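Local structure of uncharacterized conserved protein (Idiomarina loihiensis, 2QSD) at residues K9-V15 against L57-L63; V15-P20 against W48-Q52; E83-V89 against F105-D111. The protein is of unknown function, a conserved DUF1543-family protein whose two-subunit assembly is built largely from antiparallel beta-sheets. One frame throughout, in Å; residues are numbered along the deposited sequence.

Interaction 1. Residues K9-V15 against L57-L63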
# COMPACT_ATOMS: atom_id res chain seq x y z
N LYS A 9 14.69 -21.93 4.48
CA LYS A 9 13.28 -21.72 4.69
C LYS A 9 12.74 -20.73 3.66
O LYS A 9 13.43 -19.78 3.28
CB LYS A 9 13.04 -21.18 6.10
CG LYS A 9 13.36 -22.16 7.23
CD LYS A 9 13.33 -21.45 8.59
CE LYS A 9 13.53 -22.40 9.75
NZ LYS A 9 14.90 -22.99 9.77
N LEU A 10 11.51 -20.96 3.20
CA LEU A 10 10.81 -19.99 2.38
C LEU A 10 10.00 -19.06 3.28
O LEU A 10 9.12 -19.51 4.03
CB LEU A 10 9.90 -20.68 1.36
CG LEU A 10 9.07 -19.76 0.45
CD1 LEU A 10 9.96 -18.94 -0.49
CD2 LEU A 10 8.04 -20.54 -0.34
N PHE A 11 10.30 -17.78 3.21
CA PHE A 11 9.57 -16.77 3.96
C PHE A 11 8.76 -15.88 3.04
O PHE A 11 9.22 -15.49 1.96
CB PHE A 11 10.53 -15.89 4.74
CG PHE A 11 11.31 -16.60 5.81
CD1 PHE A 11 12.64 -16.95 5.59
CD2 PHE A 11 10.74 -16.86 7.06
CE1 PHE A 11 13.39 -17.57 6.59
CE2 PHE A 11 11.47 -17.49 8.06
CZ PHE A 11 12.80 -17.84 7.82
N LEU A 12 7.54 -15.58 3.46
CA LEU A 12 6.75 -14.54 2.84
C LEU A 12 6.76 -13.35 3.78
O LEU A 12 6.30 -13.44 4.91
CB LEU A 12 5.35 -15.09 2.49
CG LEU A 12 3.92 -14.56 2.67
CD1 LEU A 12 3.72 -13.07 2.76
CD2 LEU A 12 3.06 -15.13 1.54
N VAL A 13 7.32 -12.23 3.32
CA VAL A 13 7.53 -11.05 4.17
C VAL A 13 6.72 -9.85 3.68
O VAL A 13 6.61 -9.61 2.48
CB VAL A 13 9.03 -10.67 4.31
CG1 VAL A 13 9.83 -11.78 4.94
CG2 VAL A 13 9.65 -10.33 2.98
N TYR A 14 6.15 -9.11 4.62
CA TYR A 14 5.39 -7.92 4.31
C TYR A 14 6.24 -6.75 4.75
O TYR A 14 6.53 -6.58 5.94
CB TYR A 14 4.07 -7.96 5.07
CG TYR A 14 3.08 -6.85 4.79
CD1 TYR A 14 2.49 -6.71 3.54
CD2 TYR A 14 2.69 -5.98 5.81
CE1 TYR A 14 1.55 -5.70 3.29
CE2 TYR A 14 1.75 -4.97 5.58
CZ TYR A 14 1.19 -4.83 4.32
OH TYR A 14 0.27 -3.84 4.08
N VAL A 15 6.70 -5.96 3.79
CA VAL A 15 7.63 -4.88 4.08
C VAL A 15 7.03 -3.54 3.74
O VAL A 15 6.09 -3.45 2.95
CB VAL A 15 8.98 -5.08 3.37
CG1 VAL A 15 9.69 -6.29 3.91
CG2 VAL A 15 8.79 -5.22 1.86
N LEU A 57 10.37 -4.10 8.14
CA LEU A 57 9.61 -5.33 8.09
C LEU A 57 8.38 -5.19 8.97
O LEU A 57 8.49 -4.74 10.11
CB LEU A 57 10.51 -6.45 8.60
CG LEU A 57 10.07 -7.89 8.50
CD1 LEU A 57 10.23 -8.40 7.08
CD2 LEU A 57 10.92 -8.69 9.47
N ASP A 58 7.21 -5.58 8.46
CA ASP A 58 5.95 -5.44 9.21
C ASP A 58 5.30 -6.75 9.65
O ASP A 58 4.76 -6.84 10.75
CB ASP A 58 4.95 -4.58 8.44
CG ASP A 58 5.33 -3.10 8.44
OD1 ASP A 58 6.22 -2.71 9.22
OD2 ASP A 58 4.73 -2.33 7.65
N SER A 59 5.33 -7.76 8.78
CA SER A 59 4.97 -9.12 9.16
C SER A 59 5.67 -10.12 8.26
O SER A 59 6.16 -9.76 7.18
CB SER A 59 3.46 -9.34 9.14
OG SER A 59 2.94 -9.24 7.83
N PHE A 60 5.74 -11.36 8.72
CA PHE A 60 6.25 -12.46 7.91
C PHE A 60 5.68 -13.80 8.36
O PHE A 60 5.18 -13.94 9.48
CB PHE A 60 7.79 -12.51 7.92
CG PHE A 60 8.39 -12.91 9.24
CD1 PHE A 60 8.78 -11.95 10.16
CD2 PHE A 60 8.58 -14.26 9.55
CE1 PHE A 60 9.34 -12.32 11.38
CE2 PHE A 60 9.14 -14.63 10.77
CZ PHE A 60 9.52 -13.66 11.68
N VAL A 61 5.78 -14.78 7.47
CA VAL A 61 5.47 -16.17 7.80
C VAL A 61 6.44 -17.10 7.10
O VAL A 61 6.79 -16.90 5.93
CB VAL A 61 3.98 -16.52 7.48
CG1 VAL A 61 3.61 -16.17 6.03
CG2 VAL A 61 3.67 -17.98 7.81
N HIS A 62 6.93 -18.09 7.84
CA HIS A 62 7.68 -19.20 7.27
C HIS A 62 6.65 -20.10 6.62
O HIS A 62 5.79 -20.66 7.29
CB HIS A 62 8.45 -19.94 8.38
CG HIS A 62 9.03 -21.26 7.97
ND1 HIS A 62 9.20 -22.30 8.86
CD2 HIS A 62 9.49 -21.70 6.78
CE1 HIS A 62 9.74 -23.33 8.24
NE2 HIS A 62 9.92 -22.99 6.97
N LEU A 63 6.74 -20.22 5.29
CA LEU A 63 5.78 -20.98 4.50
C LEU A 63 6.34 -22.38 4.22
O LEU A 63 7.32 -22.51 3.50
CB LEU A 63 5.55 -20.27 3.17
CG LEU A 63 4.16 -19.81 2.72
CD1 LEU A 63 4.14 -19.72 1.20
CD2 LEU A 63 3.02 -20.69 3.23
O HOH W 1 9.90 -23.14 3.67
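L12 lays its side chain over that of V61, L12 CG to V61 CG1 at 3.7 Å, while their backbones pair as an antiparallel hydrogen-bonded couple: L12 N donates to V61 O at 2.9 Å. The return bond, V61 N to L12 O, is also 2.9 Å. The strands run at 167° to each other. On the other face, V13 CG1 meets F60 CB at 3.7 Å and the F11 and H62 rings lie obliquely to each other, planes at 49°; K9 CG sits over the H62 ring, 3.9 Å from its centroid, a CH-pi contact. A classic beta bulge interrupts the ladder where D58 and S59 both face Y14: Y14 O takes D58 N at 2.8 Å and, weakly, S59 N at 3.3 Å. The extra residue shifts the register, so V15 pairs with L57. Strand 9-17 is flanked by 56-62 here and by 26-34 along its other edge, where the backbones of V13 and R30 hydrogen-bond; from this sheet L12 reaches F105 and V107 of strand 105-110.

Interaction 2. Residues V15-P20 against W48-Q52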
# COMPACT_ATOMS: atom_id res chain seq x y z
N VAL A 15 6.70 -5.96 3.79
CA VAL A 15 7.63 -4.88 4.08
C VAL A 15 7.03 -3.54 3.74
O VAL A 15 6.09 -3.45 2.95
CB VAL A 15 8.98 -5.08 3.37
CG1 VAL A 15 9.69 -6.29 3.91
CG2 VAL A 15 8.79 -5.22 1.86
N GLY A 16 7.56 -2.49 4.36
CA GLY A 16 7.03 -1.14 4.20
C GLY A 16 8.12 -0.10 4.08
O GLY A 16 9.26 -0.30 4.53
N GLY A 17 7.77 1.02 3.47
CA GLY A 17 8.71 2.10 3.27
C GLY A 17 8.18 3.13 2.29
O GLY A 17 6.99 3.16 1.98
N THR A 18 9.09 3.96 1.80
CA THR A 18 8.70 5.05 0.92
C THR A 18 9.20 4.85 -0.51
O THR A 18 10.05 4.00 -0.77
CB THR A 18 9.14 6.42 1.53
OG1 THR A 18 8.59 7.49 0.75
CG2 THR A 18 10.65 6.56 1.57
N ALA A 19 8.62 5.60 -1.44
CA ALA A 19 9.11 5.68 -2.82
C ALA A 19 8.95 7.12 -3.32
O ALA A 19 8.06 7.84 -2.84
CB ALA A 19 8.35 4.71 -3.72
N PRO A 20 9.81 7.57 -4.27
CA PRO A 20 9.71 8.95 -4.76
C PRO A 20 8.38 9.25 -5.43
O PRO A 20 7.90 8.46 -6.25
CB PRO A 20 10.84 9.03 -5.78
CG PRO A 20 11.81 7.96 -5.37
CD PRO A 20 10.93 6.85 -4.91
N TRP A 48 12.98 -4.81 -2.67
CA TRP A 48 12.17 -3.61 -2.40
C TRP A 48 12.26 -2.62 -3.55
O TRP A 48 13.35 -2.21 -3.94
CB TRP A 48 12.60 -2.94 -1.08
CG TRP A 48 11.92 -1.64 -0.79
CD1 TRP A 48 12.51 -0.41 -0.70
CD2 TRP A 48 10.51 -1.43 -0.55
NE1 TRP A 48 11.57 0.54 -0.41
CE2 TRP A 48 10.34 -0.05 -0.32
CE3 TRP A 48 9.40 -2.27 -0.50
CZ2 TRP A 48 9.09 0.52 -0.06
CZ3 TRP A 48 8.15 -1.71 -0.23
CH2 TRP A 48 8.01 -0.33 -0.02
N PHE A 49 11.11 -2.25 -4.10
CA PHE A 49 11.04 -1.46 -5.33
C PHE A 49 11.34 0.02 -5.09
O PHE A 49 11.69 0.75 -6.03
CB PHE A 49 9.65 -1.60 -5.97
CG PHE A 49 8.57 -0.86 -5.24
CD1 PHE A 49 7.97 -1.41 -4.12
CD2 PHE A 49 8.18 0.42 -5.67
CE1 PHE A 49 6.97 -0.72 -3.44
CE2 PHE A 49 7.20 1.12 -4.98
CZ PHE A 49 6.59 0.56 -3.87
N GLY A 50 11.16 0.46 -3.85
CA GLY A 50 11.19 1.88 -3.49
C GLY A 50 12.51 2.35 -2.91
O GLY A 50 13.56 1.78 -3.19
N THR A 51 12.43 3.38 -2.08
CA THR A 51 13.57 4.00 -1.44
C THR A 51 14.08 3.12 -0.30
O THR A 51 13.29 2.63 0.51
CB THR A 51 13.17 5.40 -0.90
OG1 THR A 51 12.79 6.23 -2.01
CG2 THR A 51 14.29 6.07 -0.11
N GLN A 52 15.40 2.94 -0.24
CA GLN A 52 16.04 2.10 0.77
C GLN A 52 15.97 2.65 2.19
O GLN A 52 15.76 1.89 3.13
CB GLN A 52 17.50 1.82 0.40
CG GLN A 52 17.68 1.01 -0.89
CD GLN A 52 17.13 -0.41 -0.79
OE1 GLN A 52 17.23 -1.06 0.25
NE2 GLN A 52 16.56 -0.90 -1.89
O HOH W 2 11.78 3.54 2.73
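W48 gives up 83 Å² to this contact, more than any other residue in it. Its CA-to-CB bond points at V15-P20, and the indole lies along the end of strand 9-17: W48 CE3 is 3.8 Å from V15 CG2, W48 CH2 is 4.1 Å from G16 C, and W48 CZ2 comes to 3.6 Å from G17 C. With no side chain, G17 leaves room for the ring; a CB there would sit a tight 3.2 Å from W48 CZ2. At the edge of the ring, T18 O lies 3.7 Å from W48 CZ2.

T51 comes next with 63 Å². T51 N donates to T18 O at 2.8 Å, the one direct hydrogen bond between the segments, and T51 CB packs on T18 CG2 at 3.7 Å. T51 OG1 lies 3.5 Å from P20 CD. The arrangement is an irregular loop between helix 41-47 and strand 56-62, packed against the end of a strand of the antiparallel sheet. Within that loop W48 NE1 donates to T51 O at 2.9 Å, holding the indole and the T51 carbonyl together.

T18, with 54 Å², also reaches T51 through water: T18 N donates to water 2 at 2.9 Å, and this water donates to T51 O at 2.8 Å. G50 passes close by, G50 CA 3.6 Å from T18 O, where a side chain would clash with that carbonyl. Beyond it, F49 CE2 touches A19 CB at 4.0 Å, and the F49 ring also packs on F49 of the second subunit.

Interaction 3. Residues E83-V89 against F105-D111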
# COMPACT_ATOMS: atom_id res chain seq x y z
N GLU A 83 4.54 -30.72 -12.54
CA GLU A 83 3.19 -30.52 -13.08
C GLU A 83 2.37 -29.48 -12.30
O GLU A 83 1.57 -28.76 -12.89
CB GLU A 83 2.43 -31.85 -13.23
CG GLU A 83 2.27 -32.69 -11.96
CD GLU A 83 1.20 -33.77 -12.09
OE1 GLU A 83 0.93 -34.24 -13.22
OE2 GLU A 83 0.63 -34.16 -11.05
N LYS A 84 2.59 -29.40 -10.99
CA LYS A 84 1.91 -28.41 -10.14
C LYS A 84 2.90 -27.45 -9.49
O LYS A 84 4.02 -27.82 -9.14
CB LYS A 84 1.01 -29.08 -9.10
CG LYS A 84 -0.19 -29.80 -9.71
CD LYS A 84 -1.31 -30.04 -8.72
CE LYS A 84 -2.53 -30.62 -9.44
NZ LYS A 84 -3.77 -30.55 -8.62
N ARG A 85 2.46 -26.21 -9.33
CA ARG A 85 3.33 -25.14 -8.85
C ARG A 85 2.66 -24.23 -7.83
O ARG A 85 1.43 -24.17 -7.72
CB ARG A 85 3.86 -24.31 -10.03
CG ARG A 85 5.15 -24.84 -10.62
CD ARG A 85 5.40 -24.30 -12.01
NE ARG A 85 4.52 -24.92 -13.00
CZ ARG A 85 4.58 -24.70 -14.31
NH1 ARG A 85 3.72 -25.32 -15.12
NH2 ARG A 85 5.49 -23.88 -14.82
N LEU A 86 3.51 -23.53 -7.09
CA LEU A 86 3.08 -22.55 -6.11
C LEU A 86 2.69 -21.24 -6.80
O LEU A 86 3.48 -20.67 -7.57
CB LEU A 86 4.23 -22.31 -5.13
CG LEU A 86 3.93 -21.93 -3.69
CD1 LEU A 86 3.11 -23.01 -3.01
CD2 LEU A 86 5.24 -21.73 -2.98
N TYR A 87 1.48 -20.77 -6.54
CA TYR A 87 1.02 -19.52 -7.10
C TYR A 87 0.57 -18.56 -6.02
O TYR A 87 -0.18 -18.93 -5.11
CB TYR A 87 -0.12 -19.74 -8.10
CG TYR A 87 0.31 -20.30 -9.44
CD1 TYR A 87 0.24 -21.68 -9.69
CD2 TYR A 87 0.77 -19.47 -10.46
CE1 TYR A 87 0.63 -22.21 -10.92
CE2 TYR A 87 1.17 -19.99 -11.69
CZ TYR A 87 1.09 -21.36 -11.91
OH TYR A 87 1.47 -21.89 -13.13
N PHE A 88 1.05 -17.33 -6.13
CA PHE A 88 0.67 -16.23 -5.26
C PHE A 88 -0.35 -15.36 -5.99
O PHE A 88 -0.08 -14.88 -7.09
CB PHE A 88 1.92 -15.42 -4.93
CG PHE A 88 1.65 -14.14 -4.21
CD1 PHE A 88 1.23 -14.15 -2.88
CD2 PHE A 88 1.83 -12.91 -4.85
CE1 PHE A 88 0.99 -12.97 -2.20
CE2 PHE A 88 1.58 -11.72 -4.18
CZ PHE A 88 1.16 -11.75 -2.85
N VAL A 89 -1.52 -15.16 -5.39
CA VAL A 89 -2.61 -14.44 -6.04
C VAL A 89 -2.99 -13.17 -5.28
O VAL A 89 -3.44 -13.22 -4.14
CB VAL A 89 -3.87 -15.33 -6.24
CG1 VAL A 89 -5.02 -14.53 -6.84
CG2 VAL A 89 -3.56 -16.54 -7.12
N PHE A 105 -4.79 -11.27 -0.06
CA PHE A 105 -4.12 -12.21 -0.96
C PHE A 105 -4.17 -13.65 -0.44
O PHE A 105 -4.57 -13.89 0.70
CB PHE A 105 -2.66 -11.80 -1.21
CG PHE A 105 -1.77 -11.87 0.00
CD1 PHE A 105 -1.52 -10.73 0.75
CD2 PHE A 105 -1.19 -13.07 0.40
CE1 PHE A 105 -0.70 -10.78 1.86
CE2 PHE A 105 -0.38 -13.14 1.51
CZ PHE A 105 -0.13 -11.99 2.24
N THR A 106 -3.73 -14.58 -1.29
CA THR A 106 -3.53 -15.98 -0.89
C THR A 106 -2.41 -16.65 -1.69
O THR A 106 -1.92 -16.11 -2.69
CB THR A 106 -4.83 -16.81 -0.99
OG1 THR A 106 -4.65 -18.07 -0.34
CG2 THR A 106 -5.22 -17.05 -2.44
N VAL A 107 -2.00 -17.83 -1.22
CA VAL A 107 -1.10 -18.70 -1.96
C VAL A 107 -1.82 -20.02 -2.19
O VAL A 107 -2.42 -20.57 -1.26
CB VAL A 107 0.24 -18.92 -1.21
CG1 VAL A 107 1.17 -19.85 -2.00
CG2 VAL A 107 0.95 -17.59 -0.94
N VAL A 108 -1.80 -20.51 -3.43
CA VAL A 108 -2.45 -21.77 -3.80
C VAL A 108 -1.52 -22.65 -4.63
O VAL A 108 -0.51 -22.17 -5.17
CB VAL A 108 -3.78 -21.56 -4.60
CG1 VAL A 108 -4.86 -20.90 -3.74
CG2 VAL A 108 -3.54 -20.79 -5.90
N VAL A 109 -1.87 -23.93 -4.75
CA VAL A 109 -1.15 -24.86 -5.61
C VAL A 109 -1.99 -25.18 -6.84
O VAL A 109 -3.14 -25.63 -6.72
CB VAL A 109 -0.77 -26.15 -4.84
CG1 VAL A 109 -0.18 -27.20 -5.78
CG2 VAL A 109 0.22 -25.83 -3.73
N ALA A 110 -1.44 -24.92 -8.02
CA ALA A 110 -2.15 -25.16 -9.28
C ALA A 110 -1.21 -25.52 -10.42
O ALA A 110 0.01 -25.37 -10.30
CB ALA A 110 -3.00 -23.95 -9.64
N ASP A 111 -1.79 -26.00 -11.52
CA ASP A 111 -1.00 -26.37 -12.71
C ASP A 111 -0.81 -25.20 -13.68
O ASP A 111 0.23 -25.09 -14.34
CB ASP A 111 -1.59 -27.60 -13.43
CG ASP A 111 -3.10 -27.50 -13.66
OD1 ASP A 111 -3.70 -28.51 -14.07
OD2 ASP A 111 -3.70 -26.42 -13.44
O HOH W 3 -5.37 -27.69 -7.91
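E83 opens the segment before the strand begins, E83 O 3.4 Å from D111 CB. K84 then packs K84 CB on V109 CG1 at 4.0 Å, and its NZ makes a weak bond to water 3, which in turn donates to V109 O. Regular pairing starts at R85: R85 N donates to A110 O at 2.8 Å and R85 O accepts from A110 N at 3.0 Å. L86 faces the other way and sets L86 CD1 against V107 CG1 (3.8 Å) and V109 CG2 (4.1 Å). Y87 returns to the R85 face: its backbone trades two 2.8 Å bonds with V108, Y87 N to V108 O and V108 N to Y87 O, while its ring reaches along to A110, Y87 CD1 to A110 CB at 4.0 Å. F88 joins L86's face, bringing F88 CE1 to 3.4 Å from F105 CD2, with the two ring planes at 54°. V89 closes the ladder, V89 N to T106 O at 2.9 Å and T106 N to V89 O at 3.2 Å. This is an unbroken antiparallel ladder between strands at 152°, joining two strands consecutive in the chain. Strand 85-90 is central in its three-stranded sheet, with 145-148 along its other edge. Helix 113-122 packs on one face through Y87, V89 and A110; L86 and V109 turn the opposite face toward strand 155-161.

How the interactions relate
Interactions 1 and 2 share V15 and strand 9-17, their centres about 17 Å apart: the first pairs that strand with 56-62, the second folds the 48-52 loop onto its C-terminal end. Along the chain, both segments of interaction 2 fall within the span from K9 to L63. Interaction 3 follows later, in a separate three-stranded sheet, its centre also about 17 Å from that of interaction 1. Those two touch through L10 on L86 and L12 on F105 and V107, so the sheets meet through apolar side chains. Interactions 2 and 3, with centres about 26 Å apart, do not touch and lie on opposite sides of the chain's centre; interaction 1 shares V15 with interaction 2 and packs against interaction 3.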